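Local coordinates for protein chitin elicitor receptor kinase 1 (PDB 4EBY) that probably recognises chitin oligomers through its LysM ectodomain and dimerizes on chitin binding, which activates this plant immune receptor kinase, at residues A[72-77]-A[124-129]. Numbering follows the deposited sequence.
Sequences GDFLGH and NVLVNC. With NAG (2-acetamido-2-deoxy-beta-D-glucopyranose), chain D; NAG (2-acetamido-2-deoxy-beta-D-glucopyranose), chain E.
The two terminal strands of a LysM domain, which in the βααβ fold lie side by side as an antiparallel pair, meet here where Gly76 and His77 face Asn128 and Val127. His77 and Val127 form the hydrogen-bonded pair: His77 N donates to Val127 O (2.8 Å), and Val127 N returns a nearly straight bond to His77 O (3.0 Å, 170° at the hydrogen). Cys129 N donates a further hydrogen bond to Leu75 O (3.1 Å). Between these bonds Gly76 and Asn128 are a non-hydrogen-bonded pair with their CA atoms only 3.8 Å apart; Gly76, which has no side chain, lets the backbones come this close beside Asn128 OD1.

Helices 89-96 and 103-109 lie in the sequence between these strands, completing the βααβ order. Asn128 carries an N-linked glycan, its ND2 bonded covalently to C1 of the chain D N-acetylglucosamine. This sugar turns back over the Phe74 ring, with its C5 3.8 Å above the ring plane, over its centre, a CH-pi arrangement. With CG between the backbone N and the carbonyl carbon (chi1 64°), the ring offers one face to C5 and C6 of the sugar, whose mean plane is strongly tilted against it. Phe74 CE1 meets Leu126 CD2 tip to tip at 3.8 Å, the methyl near the ring plane, while Asn128 OD1 comes within 3.4 Å of Phe74 CE1, its amide plane 68° from the ring. Nearby, Asn124 ND2 donates to ring oxygen O5 of the chain E sugar (2.9 Å), and Asn124 OD1 is hydrogen-bonded to Arg109. On the face that carries His77 and Val127, His77 ND1 is hydrogen-bonded to Glu68. Cys129 SG, disulfide-linked to Cys67, packs against Leu75 CB.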
# COMPACT_ATOMS: atom_id res chain seq x y z
N GLY A 72 -18.95 -1.35 6.12
CA GLY A 72 -19.26 -0.98 4.76
C GLY A 72 -18.89 -2.12 3.83
O GLY A 72 -19.04 -2.02 2.61
N ASP A 73 -18.36 -3.19 4.43
CA ASP A 73 -18.06 -4.44 3.73
C ASP A 73 -17.05 -4.29 2.60
O ASP A 73 -17.31 -4.67 1.46
CB ASP A 73 -19.36 -5.11 3.25
CG ASP A 73 -20.25 -5.51 4.41
OD1 ASP A 73 -21.49 -5.57 4.22
OD2 ASP A 73 -19.71 -5.77 5.51
N PHE A 74 -15.89 -3.74 2.93
CA PHE A 74 -14.78 -3.69 2.00
C PHE A 74 -13.51 -3.99 2.80
O PHE A 74 -13.54 -3.96 4.03
CB PHE A 74 -14.67 -2.32 1.30
CG PHE A 74 -14.37 -1.18 2.25
CD1 PHE A 74 -13.06 -0.85 2.54
CD2 PHE A 74 -15.39 -0.44 2.83
CE1 PHE A 74 -12.77 0.19 3.41
CE2 PHE A 74 -15.10 0.60 3.71
CZ PHE A 74 -13.78 0.90 4.00
N LEU A 75 -12.43 -4.28 2.10
CA LEU A 75 -11.18 -4.68 2.75
C LEU A 75 -10.19 -3.53 2.87
O LEU A 75 -9.97 -2.77 1.92
CB LEU A 75 -10.52 -5.79 1.94
CG LEU A 75 -11.30 -7.11 1.89
CD1 LEU A 75 -10.66 -8.01 0.85
CD2 LEU A 75 -11.28 -7.76 3.26
N GLY A 76 -9.59 -3.43 4.04
CA GLY A 76 -8.58 -2.40 4.25
C GLY A 76 -7.90 -2.52 5.60
O GLY A 76 -8.11 -3.47 6.35
N HIS A 77 -7.07 -1.53 5.90
CA HIS A 77 -6.42 -1.49 7.20
C HIS A 77 -6.34 -0.06 7.72
O HIS A 77 -6.02 0.84 6.95
CB HIS A 77 -5.02 -2.06 7.10
CG HIS A 77 -4.31 -2.10 8.42
ND1 HIS A 77 -4.71 -2.93 9.44
CD2 HIS A 77 -3.27 -1.37 8.88
CE1 HIS A 77 -3.92 -2.73 10.48
NE2 HIS A 77 -3.05 -1.78 10.18
N ASN A 124 -6.28 8.39 12.07
CA ASN A 124 -6.68 7.10 11.54
C ASN A 124 -6.52 7.17 10.02
O ASN A 124 -7.12 8.02 9.37
CB ASN A 124 -8.14 6.85 11.93
CG ASN A 124 -8.64 5.47 11.52
OD1 ASN A 124 -8.47 5.06 10.38
ND2 ASN A 124 -9.25 4.76 12.46
N VAL A 125 -5.64 6.31 9.48
CA VAL A 125 -5.29 6.36 8.06
C VAL A 125 -5.70 5.07 7.37
O VAL A 125 -5.12 4.02 7.65
CB VAL A 125 -3.77 6.51 7.90
CG1 VAL A 125 -3.40 6.57 6.42
CG2 VAL A 125 -3.27 7.79 8.62
N LEU A 126 -6.70 5.14 6.50
CA LEU A 126 -7.20 3.95 5.82
C LEU A 126 -6.46 3.67 4.52
O LEU A 126 -6.36 4.53 3.65
CB LEU A 126 -8.71 4.11 5.53
CG LEU A 126 -9.32 2.96 4.74
CD1 LEU A 126 -9.21 1.68 5.56
CD2 LEU A 126 -10.79 3.30 4.40
N VAL A 127 -5.96 2.45 4.39
CA VAL A 127 -5.39 2.01 3.13
C VAL A 127 -6.14 0.73 2.74
O VAL A 127 -6.24 -0.21 3.55
CB VAL A 127 -3.89 1.69 3.30
CG1 VAL A 127 -3.32 1.07 2.04
CG2 VAL A 127 -3.09 2.98 3.66
N ASN A 128 -6.68 0.70 1.53
CA ASN A 128 -7.48 -0.45 1.12
C ASN A 128 -6.62 -1.59 0.61
O ASN A 128 -5.42 -1.40 0.33
CB ASN A 128 -8.48 -0.01 0.06
CG ASN A 128 -9.58 0.84 0.63
OD1 ASN A 128 -9.85 0.80 1.84
ND2 ASN A 128 -10.26 1.60 -0.25
N CYS A 129 -7.22 -2.77 0.50
CA CYS A 129 -6.47 -3.93 0.02
C CYS A 129 -7.42 -4.88 -0.66
O CYS A 129 -8.63 -4.66 -0.65
CB CYS A 129 -5.76 -4.64 1.18
SG CYS A 129 -6.82 -5.03 2.64
C1 NAG D . -11.48 2.23 0.22
C2 NAG D . -11.43 3.68 -0.27
C3 NAG D . -12.72 4.43 0.02
C4 NAG D . -13.95 3.62 -0.36
C5 NAG D . -13.82 2.17 0.11
C6 NAG D . -15.00 1.32 -0.36
C7 NAG D . -9.23 4.71 -0.05
C8 NAG D . -8.31 5.50 0.88
N2 NAG D . -10.40 4.40 0.45
O3 NAG D . -12.75 5.67 -0.65
O4 NAG D . -15.07 4.23 0.25
O5 NAG D . -12.61 1.61 -0.36
O6 NAG D . -15.09 1.30 -1.76
O7 NAG D . -8.88 4.37 -1.18
C1 NAG E . -11.08 1.50 11.21
C2 NAG E . -11.92 0.47 11.98
C3 NAG E . -13.39 0.88 11.89
C4 NAG E . -13.55 2.29 12.44
C5 NAG E . -12.58 3.25 11.78
C6 NAG E . -12.68 4.63 12.44
C7 NAG E . -11.51 -1.94 12.21
C8 NAG E . -11.25 -3.24 11.50
N2 NAG E . -11.77 -0.88 11.45
O3 NAG E . -14.18 -0.04 12.63
O4 NAG E . -14.84 2.77 12.19
O5 NAG E . -11.26 2.76 11.84
O6 NAG E . -12.24 4.59 13.79
O7 NAG E . -11.48 -1.89 13.45